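Local coordinates for ORC1-type DNA replication protein 2 (Aeropyrum pernix, PDB 1W5S) that takes part in regulating DNA replication and binds DNA, combining an AAA+ ATPase domain with a C-terminal winged-helix domain, at residues E23-R28 against L220-E225; G56-V61 against A186-A191; L212-S217 against Y249-G254; I263-M268 against K288-N293. All coordinates share one frame; numbering follows the deposited sequence.

Contacts 1 and 3 border the ADP, contact 2 lies at the start of the phosphate-binding loop nearby, and contact 4 joins two helices of the lid region. Contacts 1 and 3, centres about 13 Å apart, both touch ADP, and Val26 CG1 of the first lies 3.5 Å from the ring atom CE2 of Tyr215 in the second. Contact 2 shares a sulfate with contact 3 and is joined to it by the salt bridge Arg60 NH1 to Glu251 OE1, 3.1 Å. Contact 4 stands about 25 Å from contact 2, centre to centre, but packs on contact 1, where Ile223 CG2 and Ile263 CD1 are 3.6 Å apart.

Contact 1: residues E23-R28 against L220-E225. With ADP (adenosine-5'-diphosphate), chain E.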
# COMPACT_ATOMS: atom_id res chain seq x y z
N GLU A 23 -20.37 -0.27 -2.85
CA GLU A 23 -20.16 -1.22 -1.74
C GLU A 23 -18.94 -2.12 -1.97
O GLU A 23 -18.61 -2.46 -3.11
CB GLU A 23 -21.39 -2.11 -1.58
CG GLU A 23 -22.65 -1.36 -1.02
CD GLU A 23 -23.60 -2.33 -0.29
OE1 GLU A 23 -23.18 -2.86 0.80
OE2 GLU A 23 -24.75 -2.57 -0.81
N LEU A 24 -18.28 -2.55 -0.90
CA LEU A 24 -17.19 -3.48 -1.03
C LEU A 24 -17.73 -4.89 -0.92
O LEU A 24 -18.69 -5.09 -0.22
CB LEU A 24 -16.12 -3.24 0.04
CG LEU A 24 -15.32 -1.95 -0.12
CD1 LEU A 24 -14.35 -1.86 1.00
CD2 LEU A 24 -14.57 -1.84 -1.46
N ARG A 25 -17.17 -5.85 -1.66
CA ARG A 25 -17.60 -7.23 -1.56
C ARG A 25 -16.47 -8.11 -1.13
O ARG A 25 -16.67 -9.32 -0.90
CB ARG A 25 -18.18 -7.75 -2.87
CG ARG A 25 -19.48 -7.10 -3.25
CD ARG A 25 -19.99 -7.66 -4.57
NE ARG A 25 -21.25 -7.06 -4.97
CZ ARG A 25 -21.92 -7.34 -6.09
NH1 ARG A 25 -21.46 -8.20 -7.01
NH2 ARG A 25 -23.07 -6.74 -6.30
N VAL A 26 -15.28 -7.55 -1.02
CA VAL A 26 -14.12 -8.32 -0.60
C VAL A 26 -13.47 -7.77 0.68
O VAL A 26 -12.90 -8.55 1.48
CB VAL A 26 -13.07 -8.46 -1.74
CG1 VAL A 26 -11.81 -9.09 -1.20
CG2 VAL A 26 -13.61 -9.33 -2.88
N ARG A 27 -13.48 -6.47 0.87
CA ARG A 27 -12.79 -5.95 2.07
C ARG A 27 -13.85 -5.41 3.05
O ARG A 27 -13.57 -4.57 3.89
CB ARG A 27 -11.89 -4.75 1.67
CG ARG A 27 -10.67 -5.10 0.81
CD ARG A 27 -9.71 -5.98 1.49
NE ARG A 27 -8.38 -5.93 0.87
CZ ARG A 27 -7.51 -6.94 0.95
NH1 ARG A 27 -7.88 -8.07 1.59
NH2 ARG A 27 -6.30 -6.85 0.36
N ARG A 28 -15.07 -5.91 2.86
CA ARG A 28 -16.33 -5.14 3.03
C ARG A 28 -16.73 -5.07 4.47
O ARG A 28 -17.25 -4.03 4.97
CB ARG A 28 -17.47 -5.81 2.22
CG ARG A 28 -18.25 -6.95 2.90
CD ARG A 28 -17.94 -8.41 2.35
NE ARG A 28 -16.51 -8.80 2.35
CZ ARG A 28 -15.79 -9.17 3.42
NH1 ARG A 28 -16.31 -9.17 4.63
NH2 ARG A 28 -14.52 -9.50 3.27
N LEU A 220 -10.35 -11.92 -6.58
CA LEU A 220 -10.27 -11.19 -7.86
C LEU A 220 -11.52 -11.41 -8.71
O LEU A 220 -12.01 -10.49 -9.34
CB LEU A 220 -9.02 -11.52 -8.65
CG LEU A 220 -7.70 -11.08 -8.01
CD1 LEU A 220 -6.53 -11.44 -8.87
CD2 LEU A 220 -7.73 -9.61 -7.66
N TYR A 221 -12.01 -12.64 -8.70
CA TYR A 221 -13.28 -12.92 -9.33
C TYR A 221 -14.39 -12.01 -8.78
O TYR A 221 -15.04 -11.28 -9.54
CB TYR A 221 -13.71 -14.41 -9.20
CG TYR A 221 -14.98 -14.57 -10.00
CD1 TYR A 221 -16.21 -14.40 -9.41
CD2 TYR A 221 -14.93 -14.77 -11.35
CE1 TYR A 221 -17.35 -14.49 -10.12
CE2 TYR A 221 -16.05 -14.85 -12.07
CZ TYR A 221 -17.28 -14.70 -11.44
OH TYR A 221 -18.45 -14.79 -12.16
N THR A 222 -14.59 -12.03 -7.47
CA THR A 222 -15.61 -11.22 -6.88
C THR A 222 -15.44 -9.73 -7.27
O THR A 222 -16.41 -9.02 -7.50
CB THR A 222 -15.62 -11.41 -5.33
OG1 THR A 222 -16.06 -12.72 -5.01
CG2 THR A 222 -16.56 -10.42 -4.63
N ILE A 223 -14.23 -9.24 -7.31
CA ILE A 223 -13.96 -7.83 -7.71
C ILE A 223 -14.28 -7.57 -9.15
O ILE A 223 -14.84 -6.57 -9.46
CB ILE A 223 -12.47 -7.44 -7.42
CG1 ILE A 223 -12.30 -7.25 -5.91
CG2 ILE A 223 -11.99 -6.20 -8.17
CD1 ILE A 223 -10.87 -7.18 -5.44
N LEU A 224 -13.92 -8.48 -10.05
CA LEU A 224 -14.18 -8.33 -11.49
C LEU A 224 -15.68 -8.44 -11.80
O LEU A 224 -16.25 -7.61 -12.49
CB LEU A 224 -13.40 -9.37 -12.28
CG LEU A 224 -11.86 -9.29 -12.34
CD1 LEU A 224 -11.30 -10.51 -12.99
CD2 LEU A 224 -11.46 -8.09 -13.10
N GLU A 225 -16.29 -9.45 -11.22
CA GLU A 225 -17.73 -9.65 -11.34
C GLU A 225 -18.50 -8.34 -11.04
O GLU A 225 -19.44 -8.00 -11.72
CB GLU A 225 -18.21 -10.82 -10.42
CG GLU A 225 -19.57 -11.33 -10.86
CD GLU A 225 -20.31 -12.22 -9.88
OE1 GLU A 225 -20.96 -13.15 -10.38
OE2 GLU A 225 -20.31 -12.00 -8.65
PB ADP E . -3.17 -0.43 -3.65
O1B ADP E . -2.13 -0.29 -4.73
O2B ADP E . -2.82 -1.49 -2.61
O3B ADP E . -3.46 0.93 -2.98
PA ADP E . -5.79 0.10 -4.83
O1A ADP E . -5.17 1.21 -5.62
O2A ADP E . -6.67 0.34 -3.63
O3A ADP E . -4.52 -0.90 -4.39
O5' ADP E . -6.59 -0.89 -5.85
C5' ADP E . -6.15 -1.21 -7.19
C4' ADP E . -7.34 -1.33 -8.08
O4' ADP E . -8.16 -2.44 -7.66
C3' ADP E . -8.27 -0.13 -8.03
O3' ADP E . -8.98 0.00 -9.24
C2' ADP E . -9.30 -0.47 -6.94
O2' ADP E . -10.58 0.17 -7.15
C1' ADP E . -9.43 -1.99 -7.15
N9 ADP E . -9.82 -2.62 -5.87
C8 ADP E . -8.95 -2.98 -4.91
N7 ADP E . -9.57 -3.54 -3.88
C5 ADP E . -10.86 -3.57 -4.17
C6 ADP E . -12.04 -4.04 -3.45
N6 ADP E . -11.85 -4.57 -2.21
N1 ADP E . -13.25 -3.93 -4.06
C2 ADP E . -13.34 -3.35 -5.30
N3 ADP E . -12.26 -2.89 -5.98
C4 ADP E . -11.03 -2.97 -5.49
O HOH W 1 -19.18 -9.85 -7.16
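Val26 and Thr222 make the tight half of this contact, where the loop ahead of helix 29-43 meets the flank of helix 217-231. Thr222 turns its methyl, CG2, to the loop because that branch lies anti to the backbone N (OG1 at chi1 -69°); its hydroxyl is left to bond Arg218 O one turn back, so a threonine can show carbon to its neighbour and still satisfy its oxygen. CG2 packs 3.6 Å from Val26 CG2 and equally near Arg25 CB. The same Val26 methyl rests 3.9 Å from Ile223 CG1, and its branched shape fills the corner between the helix and the Tyr215 ring.

The other half is looser and wetter. Arg25, extended from CG to NE, brings NH1 only to 4.3 Å from Glu225 OE2, beyond a salt bridge; its ionic partner is Glu229, a turn further on. A water in the guanidinium plane closes the gap, accepting from Arg25 NH1 at 2.8 Å and donating to Thr222 O and Glu225 OE2. A long, flexible arginine suits this exposed rim.

Inward, the two segments grip the base of ADP. Ile223 CD1 lies over one face, 3.8 Å from adenine C5, while Leu24 CD2 comes from the opposite side, at the N1/C6 rim, 3.6 Å from N1. Arg27 CG approaches the amino edge, 3.3 Å from N6. Holding adenine between an N-terminal loop and the lid helix, with Ile223 on one face, is typical of the nucleotide pocket of AAA+ ATPases.

Contact 2: residues G56-V61 against A186-A191. With SO4 (sulfate ion), chain C.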
# COMPACT_ATOMS: atom_id res chain seq x y z
N GLY A 56 0.68 -3.26 3.26
CA GLY A 56 0.66 -4.58 2.59
C GLY A 56 1.99 -5.29 2.72
O GLY A 56 2.83 -4.83 3.48
N SER A 57 2.18 -6.43 2.03
CA SER A 57 3.51 -7.04 1.98
C SER A 57 4.44 -6.28 1.00
O SER A 57 4.04 -5.50 0.16
CB SER A 57 3.44 -8.51 1.61
OG SER A 57 2.75 -9.23 2.59
N ILE A 58 5.71 -6.55 1.11
CA ILE A 58 6.66 -5.78 0.38
C ILE A 58 6.67 -6.22 -1.08
O ILE A 58 6.59 -7.39 -1.40
CB ILE A 58 8.04 -5.88 1.06
CG1 ILE A 58 9.05 -4.98 0.39
CG2 ILE A 58 8.58 -7.31 1.04
CD1 ILE A 58 10.45 -5.10 1.11
N GLY A 59 6.71 -5.25 -1.97
CA GLY A 59 6.55 -5.51 -3.39
C GLY A 59 5.11 -5.58 -3.90
O GLY A 59 4.92 -5.58 -5.09
N ARG A 60 4.09 -5.60 -3.02
CA ARG A 60 2.70 -5.80 -3.43
C ARG A 60 2.02 -4.47 -3.74
O ARG A 60 2.16 -3.55 -3.00
CB ARG A 60 1.93 -6.52 -2.32
CG ARG A 60 2.43 -7.86 -1.97
CD ARG A 60 2.40 -8.81 -3.15
NE ARG A 60 2.26 -10.17 -2.65
CZ ARG A 60 2.53 -11.28 -3.32
NH1 ARG A 60 2.32 -12.44 -2.74
NH2 ARG A 60 2.95 -11.24 -4.58
N VAL A 61 1.32 -4.39 -4.89
CA VAL A 61 0.57 -3.20 -5.32
C VAL A 61 -0.77 -3.68 -5.79
O VAL A 61 -0.87 -4.80 -6.20
CB VAL A 61 1.26 -2.39 -6.45
CG1 VAL A 61 2.65 -2.07 -6.07
CG2 VAL A 61 1.34 -3.21 -7.72
N ALA A 186 0.63 2.90 3.98
CA ALA A 186 2.02 2.70 3.54
C ALA A 186 2.17 1.44 2.69
O ALA A 186 1.28 0.56 2.68
CB ALA A 186 3.00 2.68 4.71
N SER A 187 3.29 1.35 1.97
CA SER A 187 3.42 0.26 1.03
C SER A 187 3.66 -1.04 1.72
O SER A 187 3.13 -2.05 1.25
CB SER A 187 4.45 0.51 -0.09
OG SER A 187 5.66 0.94 0.45
N ASP A 188 4.31 -1.00 2.88
CA ASP A 188 4.55 -2.21 3.66
C ASP A 188 5.10 -1.89 5.05
O ASP A 188 5.25 -0.74 5.41
CB ASP A 188 5.52 -3.15 2.89
CG ASP A 188 6.86 -2.48 2.58
OD1 ASP A 188 7.18 -2.39 1.40
OD2 ASP A 188 7.56 -2.00 3.49
N VAL A 189 5.34 -2.93 5.82
CA VAL A 189 5.64 -2.84 7.24
C VAL A 189 6.94 -2.12 7.49
O VAL A 189 7.18 -1.67 8.59
CB VAL A 189 5.69 -4.31 7.85
CG1 VAL A 189 6.90 -5.04 7.42
CG2 VAL A 189 5.60 -4.34 9.37
N ARG A 190 7.80 -2.02 6.48
CA ARG A 190 9.04 -1.23 6.61
C ARG A 190 8.76 0.20 7.04
O ARG A 190 9.57 0.82 7.73
CB ARG A 190 9.87 -1.27 5.32
CG ARG A 190 10.52 -2.63 5.04
CD ARG A 190 11.26 -2.60 3.71
NE ARG A 190 10.38 -2.30 2.56
CZ ARG A 190 10.81 -1.90 1.37
NH1 ARG A 190 12.11 -1.70 1.13
NH2 ARG A 190 9.96 -1.69 0.39
N ALA A 191 7.61 0.73 6.64
CA ALA A 191 7.21 2.05 7.10
C ALA A 191 7.22 2.20 8.60
O ALA A 191 7.59 3.26 9.11
CB ALA A 191 5.87 2.48 6.52
S SO4 C . 0.90 -11.60 0.74
O1 SO4 C . 1.77 -12.54 0.03
O2 SO4 C . -0.41 -12.15 0.98
O3 SO4 C . 0.95 -10.36 -0.04
O4 SO4 C . 1.38 -11.30 2.10
O HOH W 2 4.70 -5.72 5.14
O HOH W 3 1.43 -3.23 -0.44
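The opening of the phosphate-binding loop (Walker A), Gly56 to Val61, leaves strand 51-56 here and meets Ala186 to Ala191, the link from the adjacent parallel strand 180-186 to helix 190-198. As the strands end, their backbone pairing frays: Gly56 N gives only a weak bond to Ser187 O, 3.4 Å, and Gly56 O is met by the CA-H of Asp188, CA to O 3.1 Å. Two waters finish the join, one bridging Gly56 O and Val189 N, the other Arg60 O and Ser187 O.

Ile58 carries the side-chain contact. With CG1 anti to the backbone N (chi1 -175°) and the chain extended, it reaches across Arg190 at about a right angle and sets CD1 over one face of the guanidinium, offset toward the rim and 3.2 Å from NE. The same guanidinium grips Asp188 side-on, NE to OD2 and NH2 to OD1, both 3.0 Å; the latter uses the syn lone pair and lies in the guanidinium plane. The anti lone pair of OD2 takes Arg190 N, a capping bond at the turn into the helix.

Beyond the type II turn from Ser57 to Arg60, with Gly59 at a positive phi (85°), Arg60 holds a sulfate at its edge, NE to O3 2.9 Å and NH1 to O1 2.8 Å.

Asp188 thus fixes Arg190 as a flat platform for Ile58. With Glu302 also on Arg190 NH1, the guanidinium charge is shared between two carboxylates and is probably well neutralised.

Contact 3: residues L212-S217 against Y249-G254. With ADP (adenosine-5'-diphosphate), chain E; SO4 (sulfate ion), chain C.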
# COMPACT_ATOMS: atom_id res chain seq x y z
N LEU A 212 -2.72 -5.92 4.90
CA LEU A 212 -3.63 -6.46 3.91
C LEU A 212 -2.85 -7.50 3.04
O LEU A 212 -1.76 -7.23 2.62
CB LEU A 212 -4.17 -5.28 3.13
CG LEU A 212 -5.63 -4.82 3.22
CD1 LEU A 212 -6.22 -4.87 4.58
CD2 LEU A 212 -5.72 -3.43 2.56
N PRO A 213 -3.36 -8.73 2.91
CA PRO A 213 -2.75 -9.71 1.97
C PRO A 213 -3.13 -9.50 0.50
O PRO A 213 -4.14 -8.86 0.20
CB PRO A 213 -3.30 -11.04 2.45
CG PRO A 213 -4.40 -10.73 3.35
CD PRO A 213 -4.51 -9.29 3.62
N ALA A 214 -2.33 -10.02 -0.41
CA ALA A 214 -2.63 -9.91 -1.86
C ALA A 214 -3.89 -10.70 -2.10
O ALA A 214 -4.15 -11.64 -1.37
CB ALA A 214 -1.47 -10.47 -2.72
N TYR A 215 -4.69 -10.31 -3.09
CA TYR A 215 -5.93 -11.00 -3.46
C TYR A 215 -5.75 -12.39 -4.02
O TYR A 215 -4.89 -12.65 -4.85
CB TYR A 215 -6.75 -10.19 -4.47
CG TYR A 215 -7.30 -8.93 -3.84
CD1 TYR A 215 -7.01 -7.67 -4.36
CD2 TYR A 215 -8.14 -9.01 -2.71
CE1 TYR A 215 -7.54 -6.53 -3.80
CE2 TYR A 215 -8.66 -7.92 -2.16
CZ TYR A 215 -8.35 -6.65 -2.70
OH TYR A 215 -8.88 -5.55 -2.10
N LYS A 216 -6.60 -13.31 -3.55
CA LYS A 216 -6.63 -14.67 -4.11
C LYS A 216 -7.57 -14.66 -5.32
O LYS A 216 -8.32 -13.65 -5.54
CB LYS A 216 -7.16 -15.70 -3.12
CG LYS A 216 -6.60 -15.70 -1.79
CD LYS A 216 -5.13 -15.97 -1.74
CE LYS A 216 -4.79 -16.17 -0.24
NZ LYS A 216 -3.43 -16.67 -0.03
N SER A 217 -7.54 -15.76 -6.08
CA SER A 217 -8.31 -15.83 -7.34
C SER A 217 -9.81 -15.61 -7.16
O SER A 217 -10.41 -14.84 -7.88
CB SER A 217 -7.97 -17.10 -8.13
OG SER A 217 -8.05 -18.26 -7.31
N TYR A 249 -3.93 -14.12 -12.16
CA TYR A 249 -3.44 -13.10 -11.23
C TYR A 249 -3.67 -13.45 -9.71
O TYR A 249 -3.08 -12.83 -8.83
CB TYR A 249 -4.02 -11.73 -11.56
CG TYR A 249 -3.68 -11.14 -12.89
CD1 TYR A 249 -4.60 -10.37 -13.57
CD2 TYR A 249 -2.47 -11.35 -13.50
CE1 TYR A 249 -4.30 -9.81 -14.82
CE2 TYR A 249 -2.17 -10.80 -14.75
CZ TYR A 249 -3.10 -10.02 -15.39
OH TYR A 249 -2.83 -9.47 -16.59
N GLY A 250 -4.54 -14.41 -9.42
CA GLY A 250 -4.76 -14.85 -8.03
C GLY A 250 -3.44 -15.26 -7.43
O GLY A 250 -2.63 -15.86 -8.07
N GLU A 251 -3.20 -14.88 -6.20
CA GLU A 251 -1.91 -15.15 -5.61
C GLU A 251 -1.76 -16.64 -5.23
O GLU A 251 -0.67 -17.16 -5.23
CB GLU A 251 -1.64 -14.18 -4.49
CG GLU A 251 -1.76 -14.71 -3.17
CD GLU A 251 -0.57 -15.44 -2.77
OE1 GLU A 251 0.51 -14.91 -3.15
OE2 GLU A 251 -0.70 -16.51 -2.13
N ASP A 252 -2.88 -17.31 -4.98
CA ASP A 252 -2.91 -18.79 -4.84
C ASP A 252 -2.57 -19.59 -6.12
O ASP A 252 -2.34 -20.79 -6.05
CB ASP A 252 -4.29 -19.25 -4.33
CG ASP A 252 -5.46 -18.52 -5.01
OD1 ASP A 252 -6.53 -19.11 -5.11
OD2 ASP A 252 -5.35 -17.35 -5.44
N LYS A 253 -2.54 -18.93 -7.27
CA LYS A 253 -2.20 -19.55 -8.55
C LYS A 253 -0.91 -18.96 -9.13
O LYS A 253 -0.65 -19.07 -10.33
CB LYS A 253 -3.29 -19.24 -9.56
CG LYS A 253 -4.71 -19.40 -9.11
CD LYS A 253 -5.25 -20.65 -9.64
CE LYS A 253 -6.07 -21.42 -8.66
NZ LYS A 253 -7.45 -21.00 -8.97
N GLY A 254 -0.12 -18.28 -8.31
CA GLY A 254 1.25 -17.91 -8.70
C GLY A 254 1.39 -16.47 -9.15
O GLY A 254 2.46 -16.07 -9.55
PB ADP E . -3.17 -0.43 -3.65
O1B ADP E . -2.13 -0.29 -4.73
O2B ADP E . -2.82 -1.49 -2.61
O3B ADP E . -3.46 0.93 -2.98
PA ADP E . -5.79 0.10 -4.83
O1A ADP E . -5.17 1.21 -5.62
O2A ADP E . -6.67 0.34 -3.63
O3A ADP E . -4.52 -0.90 -4.39
O5' ADP E . -6.59 -0.89 -5.85
C5' ADP E . -6.15 -1.21 -7.19
C4' ADP E . -7.34 -1.33 -8.08
O4' ADP E . -8.16 -2.44 -7.66
C3' ADP E . -8.27 -0.13 -8.03
O3' ADP E . -8.98 0.00 -9.24
C2' ADP E . -9.30 -0.47 -6.94
O2' ADP E . -10.58 0.17 -7.15
C1' ADP E . -9.43 -1.99 -7.15
N9 ADP E . -9.82 -2.62 -5.87
C8 ADP E . -8.95 -2.98 -4.91
N7 ADP E . -9.57 -3.54 -3.88
C5 ADP E . -10.86 -3.57 -4.17
C6 ADP E . -12.04 -4.04 -3.45
N6 ADP E . -11.85 -4.57 -2.21
N1 ADP E . -13.25 -3.93 -4.06
C2 ADP E . -13.34 -3.35 -5.30
N3 ADP E . -12.26 -2.89 -5.98
C4 ADP E . -11.03 -2.97 -5.49
S SO4 C . 0.90 -11.60 0.74
O1 SO4 C . 1.77 -12.54 0.03
O2 SO4 C . -0.41 -12.15 0.98
O3 SO4 C . 0.95 -10.36 -0.04
O4 SO4 C . 1.38 -11.30 2.10
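Ser217 and Asp252 meet where helix 217-231, the first of the AAA+ lid, begins. The carboxylate takes both polar groups of the serine: OD2 accepts from Ser217 N on its syn lone pair at 2.8 Å, and OD1 accepts from Ser217 OG, also 2.8 Å. An aspartate suits this helix N-terminus, where amides lack partners in their own helix. Its CG sits between the backbone N and carbonyl carbon (chi1 43°), which swings both oxygens to the serine. Next to it, Gly250 comes so close to Ser217 that a CB would collide with the serine's own.

Further along, Glu251 N bonds Tyr215 O in the carbonyl plane, 3.1 Å. This steadies the backbone of Tyr215, an ATP-binding residue whose OH donates to N7 of ADP at 2.8 Å. On the outer side Lys216 lies alongside Glu251, pointing the same way, and NZ makes a weak salt bridge to OE2, 3.4 Å. The stronger partners of Glu251 are arginines: OE1 pairs with Arg394 and with Arg60, which holds the sulfate that Ala214 N also binds. Back at the helix start, Ser217 OG has a second neighbour, accepting from Lys253 NZ at 3.3 Å.

Contact 4: residues I263-M268 against K288-N293; sequences IVALKM and KAVSEN
The flat amide of Asn293 lies among Val264, Ala265 and Met268, with Tyr249 of helix 239-249 also touching it. The side chain crosses Val264 at about a right angle and Met268 obliquely, and is met by CG1 of the valine, CB of the alanine and SD of the methionine. The other flat group, the carboxylate of Glu292, takes no part: only its CG touches, 3.6 Å from Met268 CE. The bend of Met268 at chi3 (49°) brings that methyl round to it; a thioether is flexible enough to follow such an uneven surface.

Between these, the backbones come together. Ala265 and Ala289 have CA atoms only 5.2 Å apart, and Ala289 CB presses on Ala265 O at 3.2 Å. Met268 CB packs against the same methyl, Ala289 CB, at 4.0 Å, on the flank next to Ala265 O. The short side chain of Ala289 suits a place where its CB already touches a backbone oxygen. The axes of the two short helical segments pass 8.3 Å from each other at 130°, inclined well away from antiparallel. Behind them, Leu266 and Val290 pack on Ile245 of helix 239-249. The pair joins helix 259-275 of the AAA+ lid to the helix that follows it, 283-292, consistent with the helical bundle of such lids.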
# COMPACT_ATOMS: atom_id res chain seq x y z
N ILE A 263 -8.37 -5.60 -13.20
CA ILE A 263 -9.40 -4.71 -13.78
C ILE A 263 -8.92 -4.10 -15.14
O ILE A 263 -9.67 -4.01 -16.09
CB ILE A 263 -9.85 -3.65 -12.76
CG1 ILE A 263 -10.73 -4.32 -11.71
CG2 ILE A 263 -10.59 -2.41 -13.45
CD1 ILE A 263 -10.86 -3.59 -10.45
N VAL A 264 -7.67 -3.72 -15.18
CA VAL A 264 -7.02 -3.22 -16.38
C VAL A 264 -7.08 -4.23 -17.53
O VAL A 264 -7.41 -3.87 -18.67
CB VAL A 264 -5.54 -2.78 -16.05
CG1 VAL A 264 -4.73 -2.47 -17.28
CG2 VAL A 264 -5.58 -1.53 -15.14
N ALA A 265 -6.84 -5.49 -17.21
CA ALA A 265 -6.96 -6.56 -18.17
C ALA A 265 -8.36 -6.67 -18.73
O ALA A 265 -8.55 -6.83 -19.94
CB ALA A 265 -6.50 -7.92 -17.57
N LEU A 266 -9.34 -6.69 -17.83
CA LEU A 266 -10.74 -6.77 -18.22
C LEU A 266 -11.14 -5.55 -19.08
O LEU A 266 -11.78 -5.66 -20.11
CB LEU A 266 -11.62 -6.89 -16.97
CG LEU A 266 -13.09 -6.81 -17.23
CD1 LEU A 266 -13.44 -7.85 -18.30
CD2 LEU A 266 -13.87 -6.99 -15.95
N LYS A 267 -10.75 -4.38 -18.63
CA LYS A 267 -10.94 -3.16 -19.42
C LYS A 267 -10.37 -3.28 -20.86
O LYS A 267 -11.07 -3.01 -21.84
CB LYS A 267 -10.32 -1.99 -18.66
CG LYS A 267 -10.61 -0.60 -19.22
CD LYS A 267 -9.53 0.40 -18.72
CE LYS A 267 -9.42 1.64 -19.58
NZ LYS A 267 -8.58 1.43 -20.85
N MET A 268 -9.11 -3.68 -20.96
CA MET A 268 -8.42 -3.83 -22.23
C MET A 268 -9.11 -4.81 -23.19
O MET A 268 -9.27 -4.50 -24.38
CB MET A 268 -6.99 -4.32 -22.01
CG MET A 268 -5.95 -3.29 -21.49
SD MET A 268 -4.29 -4.07 -21.23
CE MET A 268 -4.12 -4.95 -22.86
N LYS A 288 -5.70 -12.49 -24.57
CA LYS A 288 -4.81 -11.53 -25.21
C LYS A 288 -4.44 -10.38 -24.26
O LYS A 288 -3.24 -10.02 -24.12
CB LYS A 288 -5.38 -11.01 -26.50
CG LYS A 288 -4.42 -10.17 -27.25
CD LYS A 288 -4.49 -10.43 -28.71
CE LYS A 288 -3.43 -11.54 -29.10
NZ LYS A 288 -3.57 -12.12 -30.45
N ALA A 289 -5.46 -9.88 -23.56
CA ALA A 289 -5.31 -8.80 -22.62
C ALA A 289 -4.47 -9.22 -21.46
O ALA A 289 -3.52 -8.54 -21.14
CB ALA A 289 -6.68 -8.30 -22.14
N VAL A 290 -4.80 -10.34 -20.83
CA VAL A 290 -3.98 -10.87 -19.75
C VAL A 290 -2.51 -10.96 -20.16
O VAL A 290 -1.61 -10.76 -19.34
CB VAL A 290 -4.45 -12.26 -19.33
CG1 VAL A 290 -3.41 -12.96 -18.49
CG2 VAL A 290 -5.73 -12.19 -18.54
N SER A 291 -2.28 -11.27 -21.43
CA SER A 291 -0.96 -11.54 -21.96
C SER A 291 -0.16 -10.26 -22.26
O SER A 291 1.04 -10.22 -21.98
CB SER A 291 -1.07 -12.40 -23.22
OG SER A 291 -0.11 -12.00 -24.19
N GLU A 292 -0.77 -9.23 -22.86
CA GLU A 292 -0.01 -7.99 -23.03
C GLU A 292 -0.08 -7.04 -21.87
O GLU A 292 0.55 -6.00 -21.89
CB GLU A 292 -0.29 -7.26 -24.33
CG GLU A 292 -1.70 -6.96 -24.69
CD GLU A 292 -1.81 -6.87 -26.18
OE1 GLU A 292 -0.92 -7.51 -26.86
OE2 GLU A 292 -2.72 -6.14 -26.68
N ASN A 293 -0.74 -7.41 -20.80
CA ASN A 293 -0.85 -6.48 -19.72
C ASN A 293 0.57 -6.04 -19.31
O ASN A 293 1.26 -6.70 -18.53
CB ASN A 293 -1.60 -7.09 -18.57
CG ASN A 293 -2.39 -6.11 -17.79
OD1 ASN A 293 -3.22 -6.50 -16.92
ND2 ASN A 293 -2.18 -4.81 -18.08